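Local coordinates for ABC-type transport auxiliary lipoprotein component domain-containing protein (Xanthomonas campestris pv. campestris, PDB 2IQI) that is of unknown function but probably serves as the auxiliary lipoprotein component of an ABC-type transport system, at residues Ser99-Glu111 / Ala122-Ser134. Residues are numbered along the deposited sequence; the frame is centred on the assembly and turned at random.
Sequences SDYKLAIDVRRFE and ATIELNAKLLHSS
Glu125 is held between two successive arginines, Arg108 and Arg109, one for each oxygen of its carboxylate. With CG anti to the backbone N (chi1 164°) and the chain extended beyond it, the acid reaches across to the neighbouring strand. Arg108 NH1 donates to Glu125 OE2 at 3.0 Å; Glu125 OE2 accepts through its anti lone pair and sits in the guanidinium plane of Arg108. Arg109 NE reaches Glu125 OE1, also at 3.0 Å, on the anti side but out of the carboxylate plane; here the guanidinium and carboxylate planes are nearly perpendicular, 85° apart. The CG2 methyl of Thr123 lies over one face of the Arg109 guanidinium, 3.3 Å from Arg109 NH2, and Arg109 NH1 forms a looser salt bridge to Glu111 OE1, which also pairs with Arg51.

The backbone explains why two arginines can share one glutamate. Glu125 O accepts from both Arg108 N (2.7 Å) and Arg109 N (3.0 Å), and the register slips by one residue here. On the other side of the sheet the contact is apolar. Ile124 lies alongside Phe110, its CD1 3.6 Å from Phe110 CE2; Ile105 CG2 meets Leu126 CD1, and Leu103 CD1 meets the methyl of Ala128. At the far end the rings of Tyr101 and His132 approach obliquely, planes at 59°, with Tyr101 CE1 3.5 Å from His132 CD2, while Tyr101 OH is hydrogen-bonded to Asp184. Helices 69-82 and 155-185 pack on this apolar face.

Ten antiparallel pairs run from Tyr101-His132 to Glu111-Thr123 within the mixed sheet, interrupted by a classic beta bulge at Arg108 and Arg109 opposite Glu125, in a two-layer arrangement with helices against one face.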
loop_
_atom_site.group_PDB
_atom_site.type_symbol
_atom_site.label_atom_id
_atom_site.label_comp_id
_atom_site.label_asym_id
_atom_site.label_seq_id
_atom_site.Cartn_x
_atom_site.Cartn_y
_atom_site.Cartn_z
ATOM N N SER A 99 -20.537 -5.601 -7.291
ATOM C CA SER A 99 -19.680 -5.630 -6.079
ATOM C C SER A 99 -20.368 -5.447 -4.676
ATOM O O SER A 99 -21.154 -4.507 -4.466
ATOM C CB SER A 99 -18.514 -4.628 -6.210
ATOM O OG SER A 99 -18.902 -3.324 -5.763
ATOM N N ASP A 100 -20.016 -6.327 -3.723
ATOM C CA ASP A 100 -20.466 -6.253 -2.314
ATOM C C ASP A 100 -19.705 -5.248 -1.421
ATOM O O ASP A 100 -20.309 -4.436 -0.732
ATOM C CB ASP A 100 -20.386 -7.633 -1.677
ATOM C CG ASP A 100 -21.075 -8.703 -2.501
ATOM O OD1 ASP A 100 -22.308 -8.814 -2.393
ATOM O OD2 ASP A 100 -20.386 -9.449 -3.231
ATOM N N TYR A 101 -18.375 -5.301 -1.423
ATOM C CA TYR A 101 -17.553 -4.367 -0.609
ATOM C C TYR A 101 -16.666 -3.495 -1.463
ATOM O O TYR A 101 -16.304 -3.888 -2.572
ATOM C CB TYR A 101 -16.692 -5.122 0.406
ATOM C CG TYR A 101 -17.521 -5.844 1.431
ATOM C CD1 TYR A 101 -17.971 -5.187 2.583
ATOM C CD2 TYR A 101 -17.896 -7.183 1.238
ATOM C CE1 TYR A 101 -18.765 -5.849 3.537
ATOM C CE2 TYR A 101 -18.687 -7.853 2.182
ATOM C CZ TYR A 101 -19.113 -7.174 3.320
ATOM O OH TYR A 101 -19.861 -7.823 4.241
ATOM N N LYS A 102 -16.304 -2.329 -0.925
ATOM C CA LYS A 102 -15.380 -1.401 -1.574
ATOM C C LYS A 102 -14.220 -1.104 -0.621
ATOM O O LYS A 102 -14.445 -0.680 0.515
ATOM C CB LYS A 102 -16.113 -0.110 -1.968
ATOM C CG LYS A 102 -15.214 1.040 -2.468
ATOM C CD LYS A 102 -15.838 2.436 -2.168
ATOM C CE LYS A 102 -15.604 3.418 -3.352
ATOM N NZ LYS A 102 -16.019 4.842 -3.073
ATOM N N LEU A 103 -12.985 -1.346 -1.088
ATOM C CA LEU A 103 -11.752 -1.021 -0.327
ATOM C C LEU A 103 -11.197 0.313 -0.763
ATOM O O LEU A 103 -10.685 0.442 -1.894
ATOM C CB LEU A 103 -10.683 -2.084 -0.523
ATOM C CG LEU A 103 -9.318 -1.838 0.101
ATOM C CD1 LEU A 103 -9.379 -1.720 1.596
ATOM C CD2 LEU A 103 -8.392 -2.962 -0.287
ATOM N N ALA A 104 -11.289 1.296 0.136
ATOM C CA ALA A 104 -10.754 2.631 -0.131
ATOM C C ALA A 104 -9.510 2.989 0.723
ATOM O O ALA A 104 -9.559 2.999 1.958
ATOM C CB ALA A 104 -11.846 3.671 0.052
ATOM N N ILE A 105 -8.413 3.316 0.051
ATOM C CA ILE A 105 -7.158 3.622 0.707
ATOM C C ILE A 105 -6.801 5.095 0.574
ATOM O O ILE A 105 -6.834 5.646 -0.490
ATOM C CB ILE A 105 -6.025 2.752 0.140
ATOM C CG1 ILE A 105 -6.339 1.272 0.319
ATOM C CG2 ILE A 105 -4.745 2.990 0.885
ATOM C CD1 ILE A 105 -5.479 0.377 -0.566
ATOM N N ASP A 106 -6.482 5.745 1.680
ATOM C CA ASP A 106 -5.936 7.094 1.639
ATOM C C ASP A 106 -4.480 6.953 2.074
ATOM O O ASP A 106 -4.218 6.386 3.146
ATOM C CB ASP A 106 -6.704 7.998 2.573
ATOM C CG ASP A 106 -6.320 9.452 2.433
ATOM O OD1 ASP A 106 -6.329 9.977 1.278
ATOM O OD2 ASP A 106 -6.030 10.086 3.496
ATOM N N VAL A 107 -3.551 7.405 1.222
ATOM C CA VAL A 107 -2.103 7.310 1.477
ATOM C C VAL A 107 -1.582 8.597 2.138
ATOM O O VAL A 107 -1.796 9.698 1.602
ATOM C CB VAL A 107 -1.327 7.054 0.197
ATOM C CG1 VAL A 107 0.159 7.055 0.472
ATOM C CG2 VAL A 107 -1.750 5.726 -0.409
ATOM N N ARG A 108 -0.939 8.454 3.303
ATOM C CA ARG A 108 -0.561 9.608 4.134
ATOM C C ARG A 108 0.911 9.948 3.988
ATOM O O ARG A 108 1.280 11.113 3.887
ATOM C CB ARG A 108 -0.879 9.347 5.594
ATOM C CG ARG A 108 -2.352 9.084 5.880
ATOM C CD ARG A 108 -2.476 8.716 7.328
ATOM N NE ARG A 108 -3.841 8.636 7.823
ATOM C CZ ARG A 108 -4.160 8.330 9.093
ATOM N NH1 ARG A 108 -3.192 8.068 9.979
ATOM N NH2 ARG A 108 -5.447 8.306 9.498
ATOM N N ARG A 109 1.743 8.910 3.986
ATOM C CA ARG A 109 3.171 9.053 3.802
ATOM C C ARG A 109 3.660 7.974 2.868
ATOM O O ARG A 109 3.252 6.804 2.984
ATOM C CB ARG A 109 3.895 9.030 5.152
ATOM C CG ARG A 109 3.648 10.350 5.941
ATOM C CD ARG A 109 4.583 10.502 7.049
ATOM N NE ARG A 109 4.497 9.358 7.946
ATOM C CZ ARG A 109 5.558 8.751 8.473
ATOM N NH1 ARG A 109 6.793 9.175 8.177
ATOM N NH2 ARG A 109 5.400 7.721 9.278
ATOM N N PHE A 110 4.466 8.393 1.892
ATOM C CA PHE A 110 5.198 7.494 0.999
ATOM C C PHE A 110 6.615 8.098 0.801
ATOM O O PHE A 110 6.870 8.897 -0.129
ATOM C CB PHE A 110 4.463 7.356 -0.326
ATOM C CG PHE A 110 4.753 6.078 -1.039
ATOM C CD1 PHE A 110 5.907 5.933 -1.790
ATOM C CD2 PHE A 110 3.871 5.007 -0.956
ATOM C CE1 PHE A 110 6.177 4.743 -2.428
ATOM C CE2 PHE A 110 4.123 3.829 -1.601
ATOM C CZ PHE A 110 5.284 3.690 -2.326
ATOM N N GLU A 111 7.535 7.759 1.698
ATOM C CA GLU A 111 8.758 8.538 1.772
ATOM C C GLU A 111 9.944 7.778 2.335
ATOM O O GLU A 111 9.793 6.857 3.133
ATOM C CB GLU A 111 8.516 9.808 2.585
ATOM C CG GLU A 111 8.143 9.517 4.048
ATOM C CD GLU A 111 7.663 10.752 4.808
ATOM O OE1 GLU A 111 8.377 11.186 5.736
ATOM O OE2 GLU A 111 6.584 11.301 4.477
ATOM N N ALA A 122 12.323 3.380 4.462
ATOM C CA ALA A 122 11.215 3.492 3.508
ATOM C C ALA A 122 9.927 3.324 4.287
ATOM O O ALA A 122 9.736 2.317 4.937
ATOM C CB ALA A 122 11.316 2.458 2.436
ATOM N N THR A 123 9.068 4.327 4.209
ATOM C CA THR A 123 7.960 4.481 5.088
ATOM C C THR A 123 6.654 4.667 4.320
ATOM O O THR A 123 6.517 5.589 3.497
ATOM C CB THR A 123 8.210 5.695 6.001
ATOM O OG1 THR A 123 9.366 5.431 6.800
ATOM C CG2 THR A 123 7.012 5.986 6.922
ATOM N N ILE A 124 5.688 3.802 4.608
ATOM C CA ILE A 124 4.385 3.941 4.045
ATOM C C ILE A 124 3.444 4.021 5.195
ATOM O O ILE A 124 3.453 3.167 6.068
ATOM C CB ILE A 124 4.037 2.770 3.100
ATOM C CG1 ILE A 124 5.086 2.642 1.994
ATOM C CG2 ILE A 124 2.772 3.052 2.393
ATOM C CD1 ILE A 124 4.865 1.519 1.078
ATOM N N GLU A 125 2.652 5.084 5.228
ATOM C CA GLU A 125 1.541 5.182 6.145
ATOM C C GLU A 125 0.277 5.456 5.357
ATOM O O GLU A 125 0.253 6.380 4.518
ATOM C CB GLU A 125 1.787 6.244 7.188
ATOM C CG GLU A 125 0.520 6.663 7.940
ATOM C CD GLU A 125 0.788 7.751 8.999
ATOM O OE1 GLU A 125 1.981 8.171 9.151
ATOM O OE2 GLU A 125 -0.188 8.166 9.696
ATOM N N LEU A 126 -0.757 4.644 5.619
ATOM C CA LEU A 126 -2.035 4.731 4.903
ATOM C C LEU A 126 -3.270 4.304 5.751
ATOM O O LEU A 126 -3.126 3.586 6.768
ATOM C CB LEU A 126 -1.971 3.977 3.584
ATOM C CG LEU A 126 -1.703 2.466 3.669
ATOM C CD1 LEU A 126 -3.001 1.690 3.989
ATOM C CD2 LEU A 126 -0.925 1.863 2.422
ATOM N N ASN A 127 -4.470 4.740 5.330
ATOM C CA ASN A 127 -5.704 4.371 6.009
ATOM C C ASN A 127 -6.678 3.700 5.046
ATOM O O ASN A 127 -6.999 4.248 3.985
ATOM C CB ASN A 127 -6.337 5.618 6.605
ATOM C CG ASN A 127 -7.640 5.338 7.312
ATOM O OD1 ASN A 127 -8.723 5.488 6.717
ATOM N ND2 ASN A 127 -7.562 4.945 8.594
ATOM N N ALA A 128 -7.140 2.509 5.403
ATOM C CA ALA A 128 -8.121 1.794 4.595
ATOM C C ALA A 128 -9.478 1.844 5.243
ATOM O O ALA A 128 -9.618 1.635 6.441
ATOM C CB ALA A 128 -7.714 0.333 4.423
ATOM N N LYS A 129 -10.486 2.118 4.443
ATOM C CA LYS A 129 -11.836 1.920 4.881
ATOM C C LYS A 129 -12.354 0.785 4.045
ATOM O O LYS A 129 -12.057 0.714 2.830
ATOM C CB LYS A 129 -12.651 3.155 4.566
ATOM C CG LYS A 129 -12.271 4.359 5.354
ATOM C CD LYS A 129 -13.200 5.471 5.028
ATOM C CE LYS A 129 -13.137 6.439 6.165
ATOM N NZ LYS A 129 -11.807 7.072 6.395
ATOM N N LEU A 130 -13.116 -0.099 4.670
ATOM C CA LEU A 130 -13.907 -1.063 3.959
ATOM C C LEU A 130 -15.368 -0.643 4.096
ATOM O O LEU A 130 -15.883 -0.473 5.200
ATOM C CB LEU A 130 -13.679 -2.450 4.542
ATOM C CG LEU A 130 -14.401 -3.561 3.788
ATOM C CD1 LEU A 130 -13.817 -3.680 2.351
ATOM C CD2 LEU A 130 -14.324 -4.869 4.513
ATOM N N LEU A 131 -16.026 -0.438 2.972
ATOM C CA LEU A 131 -17.431 -0.019 2.922
ATOM C C LEU A 131 -18.281 -1.127 2.348
ATOM O O LEU A 131 -17.818 -1.919 1.514
ATOM C CB LEU A 131 -17.585 1.211 2.045
ATOM C CG LEU A 131 -16.958 2.480 2.615
ATOM C CD1 LEU A 131 -16.825 3.572 1.558
ATOM C CD2 LEU A 131 -17.827 2.992 3.796
ATOM N N HIS A 132 -19.524 -1.197 2.814
ATOM C CA HIS A 132 -20.505 -2.132 2.294
ATOM C C HIS A 132 -21.236 -1.347 1.209
ATOM O O HIS A 132 -21.891 -0.342 1.516
ATOM C CB HIS A 132 -21.437 -2.586 3.431
ATOM C CG HIS A 132 -22.351 -3.717 3.057
ATOM N ND1 HIS A 132 -23.722 -3.590 3.031
ATOM C CD2 HIS A 132 -22.090 -4.989 2.681
ATOM C CE1 HIS A 132 -24.265 -4.732 2.660
ATOM N NE2 HIS A 132 -23.296 -5.598 2.442
ATOM N N SER A 133 -21.088 -1.752 -0.056
ATOM C CA SER A 133 -21.496 -0.878 -1.192
ATOM C C SER A 133 -22.953 -0.391 -1.130
ATOM O O SER A 133 -23.245 0.768 -1.454
ATOM C CB SER A 133 -21.214 -1.534 -2.547
ATOM O OG SER A 133 -19.919 -2.127 -2.580
ATOM N N SER A 134 -23.844 -1.288 -0.693
ATOM C CA SER A 134 -25.269 -0.989 -0.457
ATOM C C SER A 134 -25.583 0.205 0.425
ATOM O O SER A 134 -26.205 1.134 -0.028
ATOM C CB SER A 134 -25.962 -2.192 0.157
ATOM O OG SER A 134 -26.498 -2.958 -0.866
#